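Side-chain contacts in BH2358 protein (Bacillus halodurans C-125, PDB 2RBD), which is of unknown function but is probably a spore coat protein, built as a ferritin-like bundle of four helices and found in an assembly of four chains: residues A[147-152]-A[156-161]; A[37-42]-A[104-109]; A[41-46]-A[50-55]. All coordinates share one frame; numbering follows the deposited sequence. Where two conformers were deposited one is given.

Contact 1: A[147-152]-A[156-161]; sequences KMLKLN and GWLIPP
Asn152, in the final turns of helix 128-155, meets Trp157 and Leu158 as the chain leaves the helix and folds back on it. The turn is a Schellman motif: Gly156 is the first residue to leave the helical conformation, and its positive phi (77°) suits a residue without a side chain. The carbonyl of Asn152 then receives Trp157 N at 2.9 Å, while Leu158 N makes a weak bond to the same oxygen at 3.4 Å. The Asn152 side chain comes at the indole from the edge, lying about at right angles to the Trp157 side chain, and OD1 sits in the ring plane 3.5 Å from CE3. With CG beside the backbone N (chi1 -65°), Trp157 turns the CE3-CZ3 edge of its indole to the flank of the last turns, where Leu151 CD2 meets CZ3, also near the ring plane, at 3.9 Å. On the Leu158 side, CB rests 4.2 Å from Asn152 CB. With CG anti to the backbone N (chi1 -177°), Leu158 swings its branch toward helix 128-155, and CD2 touches Leu149 CD1 at 4.0 Å; Ile126 of the second subunit packs on both leucines. The amide of Asn152 has stronger polar partners on helix 100-124: OD1 is hydrogen-bonded to Ser104 OG, and ND2 to Ser108 OG. Asparagine suits this place because a short amide offers both an acceptor and a donor. The two serine bonds probably set the amide's rotation, leaving its oxygen at the C-H edge of the indole, where the slightly positive ring hydrogens suit an acceptor.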
loop_
_atom_site.group_PDB
_atom_site.type_symbol
_atom_site.label_atom_id
_atom_site.label_comp_id
_atom_site.label_asym_id
_atom_site.label_seq_id
_atom_site.Cartn_x
_atom_site.Cartn_y
_atom_site.Cartn_z
ATOM N N LYS A 147 -12.996 -12.084 -13.318
ATOM C CA LYS A 147 -13.496 -12.003 -14.698
ATOM C C LYS A 147 -12.492 -11.375 -15.645
ATOM O O LYS A 147 -12.326 -11.850 -16.767
ATOM C CB LYS A 147 -14.812 -11.238 -14.753
ATOM C CG LYS A 147 -15.990 -11.888 -14.108
ATOM C CD LYS A 147 -17.080 -10.799 -14.090
ATOM C CE LYS A 147 -18.435 -11.302 -14.330
ATOM N NZ LYS A 147 -19.156 -10.355 -15.211
HETATM N N MSE A 148 -11.825 -10.294 -15.224
HETATM C CA MSE A 148 -10.750 -9.714 -16.022
HETATM C C MSE A 148 -9.607 -10.675 -16.261
HETATM O O MSE A 148 -9.116 -10.756 -17.345
HETATM C CB MSE A 148 -10.250 -8.406 -15.362
HETATM C CG MSE A 148 -11.261 -7.271 -15.352
HETATM SE SE MSE A 148 -11.906 -6.707 -17.104
HETATM C CE MSE A 148 -10.214 -6.372 -18.001
ATOM N N LEU A 149 -9.190 -11.412 -15.239
ATOM C CA LEU A 149 -8.131 -12.381 -15.406
ATOM C C LEU A 149 -8.550 -13.447 -16.416
ATOM O O LEU A 149 -7.754 -13.808 -17.281
ATOM C CB LEU A 149 -7.800 -13.020 -14.068
ATOM C CG LEU A 149 -6.686 -14.073 -14.035
ATOM C CD1 LEU A 149 -5.399 -13.449 -14.603
ATOM C CD2 LEU A 149 -6.511 -14.611 -12.606
ATOM N N LYS A 150 -9.782 -13.936 -16.310
ATOM C CA LYS A 150 -10.303 -14.946 -17.264
ATOM C C LYS A 150 -10.268 -14.419 -18.709
ATOM O O LYS A 150 -9.817 -15.112 -19.634
ATOM C CB LYS A 150 -11.712 -15.357 -16.886
ATOM C CG LYS A 150 -11.751 -16.391 -15.776
ATOM C CD LYS A 150 -13.145 -16.606 -15.247
ATOM C CE LYS A 150 -13.137 -17.524 -14.019
ATOM N NZ LYS A 150 -14.540 -17.706 -13.539
ATOM N N LEU A 151 -10.701 -13.177 -18.891
ATOM C CA LEU A 151 -10.639 -12.501 -20.194
ATOM C C LEU A 151 -9.236 -12.469 -20.741
ATOM O O LEU A 151 -9.002 -12.855 -21.880
ATOM C CB LEU A 151 -11.204 -11.090 -20.108
ATOM C CG LEU A 151 -11.201 -10.219 -21.375
ATOM C CD1 LEU A 151 -12.324 -10.659 -22.271
ATOM C CD2 LEU A 151 -11.309 -8.703 -21.063
ATOM N N ASN A 152 -8.285 -11.982 -19.939
ATOM C CA ASN A 152 -6.918 -11.849 -20.376
ATOM C C ASN A 152 -6.320 -13.201 -20.752
ATOM O O ASN A 152 -5.567 -13.318 -21.732
ATOM C CB ASN A 152 -6.091 -11.157 -19.301
ATOM C CG ASN A 152 -6.376 -9.671 -19.222
ATOM O OD1 ASN A 152 -6.591 -9.036 -20.233
ATOM N ND2 ASN A 152 -6.388 -9.118 -18.003
ATOM N N GLY A 156 -5.470 -14.254 -24.720
ATOM C CA GLY A 156 -4.018 -14.337 -24.895
ATOM C C GLY A 156 -3.348 -13.001 -24.649
ATOM O O GLY A 156 -2.293 -12.723 -25.206
ATOM N N TRP A 157 -3.963 -12.170 -23.829
ATOM C CA TRP A 157 -3.425 -10.854 -23.536
ATOM C C TRP A 157 -2.516 -10.847 -22.292
ATOM O O TRP A 157 -1.811 -9.881 -22.065
ATOM C CB TRP A 157 -4.541 -9.847 -23.321
ATOM C CG TRP A 157 -5.358 -9.588 -24.531
ATOM C CD1 TRP A 157 -4.983 -9.778 -25.827
ATOM C CD2 TRP A 157 -6.665 -9.045 -24.570
ATOM N NE1 TRP A 157 -5.993 -9.418 -26.662
ATOM C CE2 TRP A 157 -7.045 -8.963 -25.924
ATOM C CE3 TRP A 157 -7.598 -8.694 -23.595
ATOM C CZ2 TRP A 157 -8.299 -8.561 -26.321
ATOM C CZ3 TRP A 157 -8.836 -8.254 -23.997
ATOM C CH2 TRP A 157 -9.180 -8.190 -25.366
ATOM N N LEU A 158 -2.528 -11.889 -21.485
ATOM C CA LEU A 158 -1.784 -11.882 -20.235
ATOM C C LEU A 158 -0.306 -12.098 -20.522
ATOM O O LEU A 158 0.039 -13.018 -21.247
ATOM C CB LEU A 158 -2.341 -13.008 -19.349
ATOM C CG LEU A 158 -1.817 -13.208 -17.938
ATOM C CD1 LEU A 158 -1.998 -11.951 -17.125
ATOM C CD2 LEU A 158 -2.582 -14.375 -17.310
ATOM N N ILE A 159 0.563 -11.251 -19.985
ATOM C CA ILE A 159 2.014 -11.410 -20.153
ATOM C C ILE A 159 2.486 -12.300 -19.008
ATOM O O ILE A 159 2.248 -11.979 -17.856
ATOM C CB ILE A 159 2.723 -10.059 -20.036
ATOM C CG1 ILE A 159 2.262 -9.097 -21.134
ATOM C CG2 ILE A 159 4.233 -10.264 -20.095
ATOM C CD1 ILE A 159 2.876 -7.684 -21.001
ATOM N N PRO A 160 3.137 -13.432 -19.304
ATOM C CA PRO A 160 3.540 -14.302 -18.206
ATOM C C PRO A 160 4.747 -13.752 -17.448
ATOM O O PRO A 160 5.720 -13.414 -18.050
ATOM C CB PRO A 160 3.916 -15.610 -18.900
ATOM C CG PRO A 160 4.276 -15.218 -20.279
ATOM C CD PRO A 160 3.479 -13.996 -20.621
ATOM N N PRO A 161 4.661 -13.658 -16.134
ATOM C CA PRO A 161 5.814 -13.272 -15.337
ATOM C C PRO A 161 6.770 -14.434 -15.148
ATOM O O PRO A 161 6.462 -15.557 -15.532
ATOM C CB PRO A 161 5.195 -12.861 -14.003
ATOM C CG PRO A 161 3.934 -13.532 -13.957
ATOM C CD PRO A 161 3.469 -13.853 -15.305
#

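Contact 2: A[37-42]-A[104-109]; sequences RSFINH and SATISM
Phe39 reaches across from helix 16-42 to meet Thr106 and Ile107 on helix 100-124. The backbones stay well apart, Phe39 CA and Ser104 CA being 9.6 Å from each other, so a long, flat side chain is suited to bridging the interval. Along helix 100-124, Ser104 comes first and turns its CB away from helix 16-42; its carbonyl oxygen serves its own helix, accepting both Ser108 N at 2.9 Å and Ser108 OG at 2.9 Å, the hydroxyl lying above the carbonyl plane. Thr106 directs its CB toward Phe39. Its CG2, anti to the backbone N, approaches the edge of the phenyl ring near the ring plane, 4.0 Å from CE2 and 4.2 Å from CZ, and the two side chains lie about at right angles. The other branch, OG1, bonds back to the carbonyl of Glu102, so threonine can present a methyl group to the ring while its hydroxyl is satisfied within the helix. Ile107 follows, and its extended chain (chi2 177°) carries CD1 to 4.4 Å from Phe39 CD2, a looser apolar touch; the length of isoleucine brings the methyl close although its CB does not point at the ring. The contact is buried where all four helices come together: Ile107 also packs on Ile52 of helix 46-72 and Met148 of helix 128-155, Ile103 adds to the cover of Phe39 from helix 100-124, and Phe98 of the third subunit packs on the same phenylalanine.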
loop_
_atom_site.group_PDB
_atom_site.type_symbol
_atom_site.label_atom_id
_atom_site.label_comp_id
_atom_site.label_asym_id
_atom_site.label_seq_id
_atom_site.Cartn_x
_atom_site.Cartn_y
_atom_site.Cartn_z
ATOM N N ARG A 37 -15.470 5.154 -20.318
ATOM C CA ARG A 37 -16.379 5.565 -21.388
ATOM C C ARG A 37 -15.598 5.913 -22.662
ATOM O O ARG A 37 -16.030 5.615 -23.785
ATOM C CB ARG A 37 -17.234 6.711 -20.890
ATOM C CG ARG A 37 -18.356 6.236 -19.979
ATOM C CD ARG A 37 -19.075 7.427 -19.378
ATOM N NE ARG A 37 -20.360 7.034 -18.806
ATOM C CZ ARG A 37 -21.086 7.845 -18.047
ATOM N NH1 ARG A 37 -20.636 9.019 -17.658
ATOM N NH2 ARG A 37 -22.279 7.468 -17.649
ATOM N N SER A 38 -14.411 6.493 -22.492
ATOM C CA SER A 38 -13.557 6.715 -23.670
ATOM C C SER A 38 -13.062 5.374 -24.205
ATOM O O SER A 38 -13.186 5.099 -25.395
ATOM C CB SER A 38 -12.381 7.608 -23.343
ATOM O OG SER A 38 -11.633 7.859 -24.518
ATOM N N PHE A 39 -12.607 4.479 -23.316
ATOM C CA PHE A 39 -12.170 3.147 -23.749
ATOM C C PHE A 39 -13.238 2.368 -24.515
ATOM O O PHE A 39 -12.902 1.656 -25.434
ATOM C CB PHE A 39 -11.711 2.320 -22.569
ATOM C CG PHE A 39 -10.360 2.706 -21.996
ATOM C CD1 PHE A 39 -9.410 3.434 -22.701
ATOM C CD2 PHE A 39 -10.028 2.244 -20.746
ATOM C CE1 PHE A 39 -8.163 3.728 -22.126
ATOM C CE2 PHE A 39 -8.802 2.536 -20.161
ATOM C CZ PHE A 39 -7.883 3.290 -20.856
ATOM N N ILE A 40 -14.511 2.514 -24.167
ATOM C CA ILE A 40 -15.573 1.856 -24.940
ATOM C C ILE A 40 -15.460 2.232 -26.417
ATOM O O ILE A 40 -15.589 1.394 -27.286
ATOM C CB ILE A 40 -16.994 2.215 -24.380
ATOM C CG1 ILE A 40 -17.361 1.244 -23.255
ATOM C CG2 ILE A 40 -18.086 2.179 -25.467
ATOM C CD1 ILE A 40 -18.252 1.879 -22.219
ATOM N N ASN A 41 -15.196 3.505 -26.682
ATOM C CA ASN A 41 -15.036 3.997 -28.046
ATOM C C ASN A 41 -13.770 3.517 -28.759
ATOM O O ASN A 41 -13.731 3.506 -29.991
ATOM C CB ASN A 41 -15.118 5.511 -28.051
ATOM C CG ASN A 41 -16.550 6.013 -27.829
ATOM O OD1 ASN A 41 -17.479 5.405 -28.335
ATOM N ND2 ASN A 41 -16.719 7.113 -27.132
ATOM N N HIS A 42 -12.741 3.139 -28.010
ATOM C CA HIS A 42 -11.468 2.656 -28.543
ATOM C C HIS A 42 -11.427 1.151 -28.708
ATOM O O HIS A 42 -10.510 0.649 -29.283
ATOM C CB HIS A 42 -10.301 3.009 -27.593
ATOM C CG HIS A 42 -9.899 4.444 -27.611
ATOM N ND1 HIS A 42 -8.741 4.886 -28.187
ATOM C CD2 HIS A 42 -10.496 5.542 -27.104
ATOM C CE1 HIS A 42 -8.630 6.196 -28.029
ATOM N NE2 HIS A 42 -9.689 6.625 -27.369
ATOM N N SER A 104 -7.300 -3.574 -21.537
ATOM C CA SER A 104 -7.539 -4.625 -20.548
ATOM C C SER A 104 -6.533 -4.580 -19.418
ATOM O O SER A 104 -6.911 -4.699 -18.244
ATOM C CB SER A 104 -7.534 -6.000 -21.213
ATOM O OG SER A 104 -8.086 -6.966 -20.331
ATOM N N ALA A 105 -5.257 -4.415 -19.749
ATOM C CA ALA A 105 -4.185 -4.284 -18.749
ATOM C C ALA A 105 -4.445 -3.146 -17.789
ATOM O O ALA A 105 -4.302 -3.315 -16.586
ATOM C CB ALA A 105 -2.862 -4.073 -19.430
ATOM N N THR A 106 -4.825 -1.998 -18.329
ATOM C CA THR A 106 -5.131 -0.844 -17.532
ATOM C C THR A 106 -6.251 -1.077 -16.552
ATOM O O THR A 106 -6.133 -0.790 -15.343
ATOM C CB THR A 106 -5.485 0.338 -18.445
ATOM O OG1 THR A 106 -4.352 0.610 -19.267
ATOM C CG2 THR A 106 -5.852 1.586 -17.640
ATOM N N ILE A 107 -7.346 -1.619 -17.052
ATOM C CA ILE A 107 -8.476 -1.888 -16.207
ATOM C C ILE A 107 -8.109 -2.924 -15.123
ATOM O O ILE A 107 -8.474 -2.803 -13.968
ATOM C CB ILE A 107 -9.673 -2.363 -17.042
ATOM C CG1 ILE A 107 -10.103 -1.229 -17.962
ATOM C CG2 ILE A 107 -10.807 -2.860 -16.091
ATOM C CD1 ILE A 107 -11.219 -1.589 -18.889
ATOM N N SER A 108 -7.362 -3.949 -15.501
ATOM C CA SER A 108 -6.923 -4.958 -14.518
ATOM C C SER A 108 -6.078 -4.344 -13.393
ATOM O O SER A 108 -6.267 -4.651 -12.201
ATOM C CB SER A 108 -6.144 -6.068 -15.207
ATOM O OG SER A 108 -6.982 -6.704 -16.175
HETATM N N MSE A 109 -5.190 -3.418 -13.758
HETATM C CA MSE A 109 -4.388 -2.730 -12.751
HETATM C C MSE A 109 -5.252 -1.827 -11.878
HETATM O O MSE A 109 -5.037 -1.757 -10.669
HETATM C CB MSE A 109 -3.243 -1.961 -13.388
HETATM C CG MSE A 109 -2.214 -2.893 -13.920
HETATM SE SE MSE A 109 -0.755 -1.976 -14.731
HETATM C CE MSE A 109 -1.597 -1.423 -16.268
#

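Contact 3: A[41-46]-A[50-55]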
loop_
_atom_site.group_PDB
_atom_site.type_symbol
_atom_site.label_atom_id
_atom_site.label_comp_id
_atom_site.label_asym_id
_atom_site.label_seq_id
_atom_site.Cartn_x
_atom_site.Cartn_y
_atom_site.Cartn_z
ATOM N N ASN A 41 -15.196 3.505 -26.682
ATOM C CA ASN A 41 -15.036 3.997 -28.046
ATOM C C ASN A 41 -13.770 3.517 -28.759
ATOM O O ASN A 41 -13.731 3.506 -29.991
ATOM C CB ASN A 41 -15.118 5.511 -28.051
ATOM C CG ASN A 41 -16.550 6.013 -27.829
ATOM O OD1 ASN A 41 -17.479 5.405 -28.335
ATOM N ND2 ASN A 41 -16.719 7.113 -27.132
ATOM N N HIS A 42 -12.741 3.139 -28.010
ATOM C CA HIS A 42 -11.468 2.656 -28.543
ATOM C C HIS A 42 -11.427 1.151 -28.708
ATOM O O HIS A 42 -10.510 0.649 -29.283
ATOM C CB HIS A 42 -10.301 3.009 -27.593
ATOM C CG HIS A 42 -9.899 4.444 -27.611
ATOM N ND1 HIS A 42 -8.741 4.886 -28.187
ATOM C CD2 HIS A 42 -10.496 5.542 -27.104
ATOM C CE1 HIS A 42 -8.630 6.196 -28.029
ATOM N NE2 HIS A 42 -9.689 6.625 -27.369
ATOM N N THR A 43 -12.373 0.397 -28.185
ATOM C CA THR A 43 -12.305 -1.056 -28.109
ATOM C C THR A 43 -12.946 -1.717 -29.342
ATOM O O THR A 43 -14.036 -1.302 -29.741
ATOM C CB THR A 43 -13.107 -1.548 -26.842
ATOM O OG1 THR A 43 -12.536 -0.988 -25.635
ATOM C CG2 THR A 43 -13.130 -3.071 -26.748
ATOM N N GLY A 44 -12.323 -2.771 -29.836
ATOM C CA GLY A 44 -12.919 -3.590 -30.874
ATOM C C GLY A 44 -13.642 -4.793 -30.276
ATOM O O GLY A 44 -14.803 -5.097 -30.623
ATOM N N ASP A 45 -12.954 -5.452 -29.357
ATOM C CA ASP A 45 -13.406 -6.705 -28.813
ATOM C C ASP A 45 -14.693 -6.591 -28.013
ATOM O O ASP A 45 -14.763 -5.852 -27.048
ATOM C CB ASP A 45 -12.289 -7.291 -27.982
ATOM C CG ASP A 45 -12.577 -8.680 -27.554
ATOM O OD1 ASP A 45 -13.301 -8.837 -26.559
ATOM O OD2 ASP A 45 -12.078 -9.630 -28.197
ATOM N N GLU A 46 -15.713 -7.360 -28.377
ATOM C CA GLU A 46 -17.010 -7.206 -27.728
ATOM C C GLU A 46 -17.041 -7.751 -26.286
ATOM O O GLU A 46 -17.816 -7.266 -25.441
ATOM C CB GLU A 46 -18.114 -7.837 -28.595
ATOM C CG GLU A 46 -18.306 -7.135 -29.959
ATOM C CD GLU A 46 -18.505 -5.615 -29.874
ATOM O OE1 GLU A 46 -19.404 -5.149 -29.151
ATOM O OE2 GLU A 46 -17.753 -4.875 -30.546
ATOM N N ASN A 50 -18.055 -5.519 -23.076
ATOM C CA ASN A 50 -19.057 -5.883 -22.114
ATOM C C ASN A 50 -18.570 -5.709 -20.687
ATOM O O ASN A 50 -19.311 -5.296 -19.812
ATOM C CB ASN A 50 -19.479 -7.337 -22.292
ATOM C CG ASN A 50 -20.426 -7.542 -23.475
ATOM O OD1 ASN A 50 -21.114 -6.630 -23.918
ATOM N ND2 ASN A 50 -20.453 -8.773 -23.975
ATOM N N LEU A 51 -17.322 -6.066 -20.446
ATOM C CA LEU A 51 -16.746 -5.939 -19.109
ATOM C C LEU A 51 -16.506 -4.476 -18.722
ATOM O O LEU A 51 -16.671 -4.105 -17.559
ATOM C CB LEU A 51 -15.474 -6.769 -18.989
ATOM C CG LEU A 51 -15.714 -8.276 -18.773
ATOM C CD1 LEU A 51 -14.454 -9.132 -19.046
ATOM C CD2 LEU A 51 -16.251 -8.542 -17.350
ATOM N N ILE A 52 -16.155 -3.625 -19.690
ATOM C CA ILE A 52 -15.988 -2.193 -19.414
ATOM C C ILE A 52 -17.337 -1.638 -19.013
ATOM O O ILE A 52 -17.449 -0.888 -18.040
ATOM C CB ILE A 52 -15.439 -1.406 -20.628
ATOM C CG1 ILE A 52 -14.075 -1.896 -21.106
ATOM C CG2 ILE A 52 -15.429 0.114 -20.281
ATOM C CD1 ILE A 52 -13.649 -1.286 -22.438
ATOM N N ASP A 53 -18.385 -2.009 -19.764
ATOM C CA ASP A 53 -19.725 -1.562 -19.409
ATOM C C ASP A 53 -20.112 -2.031 -18.005
ATOM O O ASP A 53 -20.702 -1.296 -17.220
ATOM C CB ASP A 53 -20.750 -2.113 -20.405
ATOM C CG ASP A 53 -20.913 -1.258 -21.653
ATOM O OD1 ASP A 53 -20.620 -0.041 -21.622
ATOM O OD2 ASP A 53 -21.389 -1.813 -22.680
ATOM N N GLU A 54 -19.761 -3.244 -17.657
ATOM C CA GLU A 54 -20.052 -3.752 -16.332
ATOM C C GLU A 54 -19.302 -2.970 -15.257
ATOM O O GLU A 54 -19.852 -2.676 -14.205
ATOM C CB GLU A 54 -19.671 -5.211 -16.260
ATOM C CG GLU A 54 -19.953 -5.804 -14.885
ATOM C CD GLU A 54 -19.654 -7.277 -14.739
ATOM O OE1 GLU A 54 -19.422 -7.931 -15.793
ATOM O OE2 GLU A 54 -19.676 -7.721 -13.541
ATOM N N ALA A 55 -18.041 -2.672 -15.517
ATOM C CA ALA A 55 -17.269 -1.876 -14.587
ATOM C C ALA A 55 -17.865 -0.497 -14.346
ATOM O O ALA A 55 -17.911 -0.044 -13.196
ATOM C CB ALA A 55 -15.823 -1.748 -15.046
#
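Glu46 O accepts Asn50 N at 2.9 Å (N-H...O 151°) in the first turn of helix 46-72, while Thr43, in the turn that follows helix 16-42, keeps its CA 9.5 Å from that of Ile52. The gap between these last two is spanned by side chains sliding past each other in opposite directions. Thr43 OG1 comes within 3.4 Å of Ile52 CD1, a close approach that holds for one of two deposited threonine conformers and is therefore doubtful in detail; isoleucine is long enough to reach it because CG1 lies beside the backbone N and the chain then extends (chi2 170°). The hydroxyl's polar partner is Phe39 O, one turn back. At the solvent-facing end, the Asn50 amide lies close to Glu46 O, with CG at 3.3 Å, but ND2 is badly angled for bonding to it. Asp45 is the N-cap of helix 46-72: its OD1 receives Leu48 N, and OD2 forms a salt bridge with Lys155. In the conformer given, Glu46 OE2 pairs with Lys49. The chemistry divides the turn between the two helices into an inner part, where a threonine tied to the helix before it meets an apolar isoleucine, and an outer helix start whose acidic residues would probably interact favourably with the helix dipole.

Contacts 2 and 3 are neighbours, their centres about 7 Å apart; they share Asn41 and His42, and Ile107 CD1 meets Ile52 CG1 at 3.6 Å between them. Contact 1 lies farther off, with its centre about 14 Å from that of contact 2 and 15 Å from that of contact 3. It joins contact 2 through Trp157 CE3 against Ser104 CB (3.6 Å), and contact 3 through a salt bridge from Lys147 NZ to Glu54 OE1 and through Leu151 CD2 against Leu51 CD1 (3.8 Å). Together they tie all four helices at one end of the bundle. A bound tetraethylene glycol, probably from crystallisation, lies about 6 Å from the Ile107 side chain.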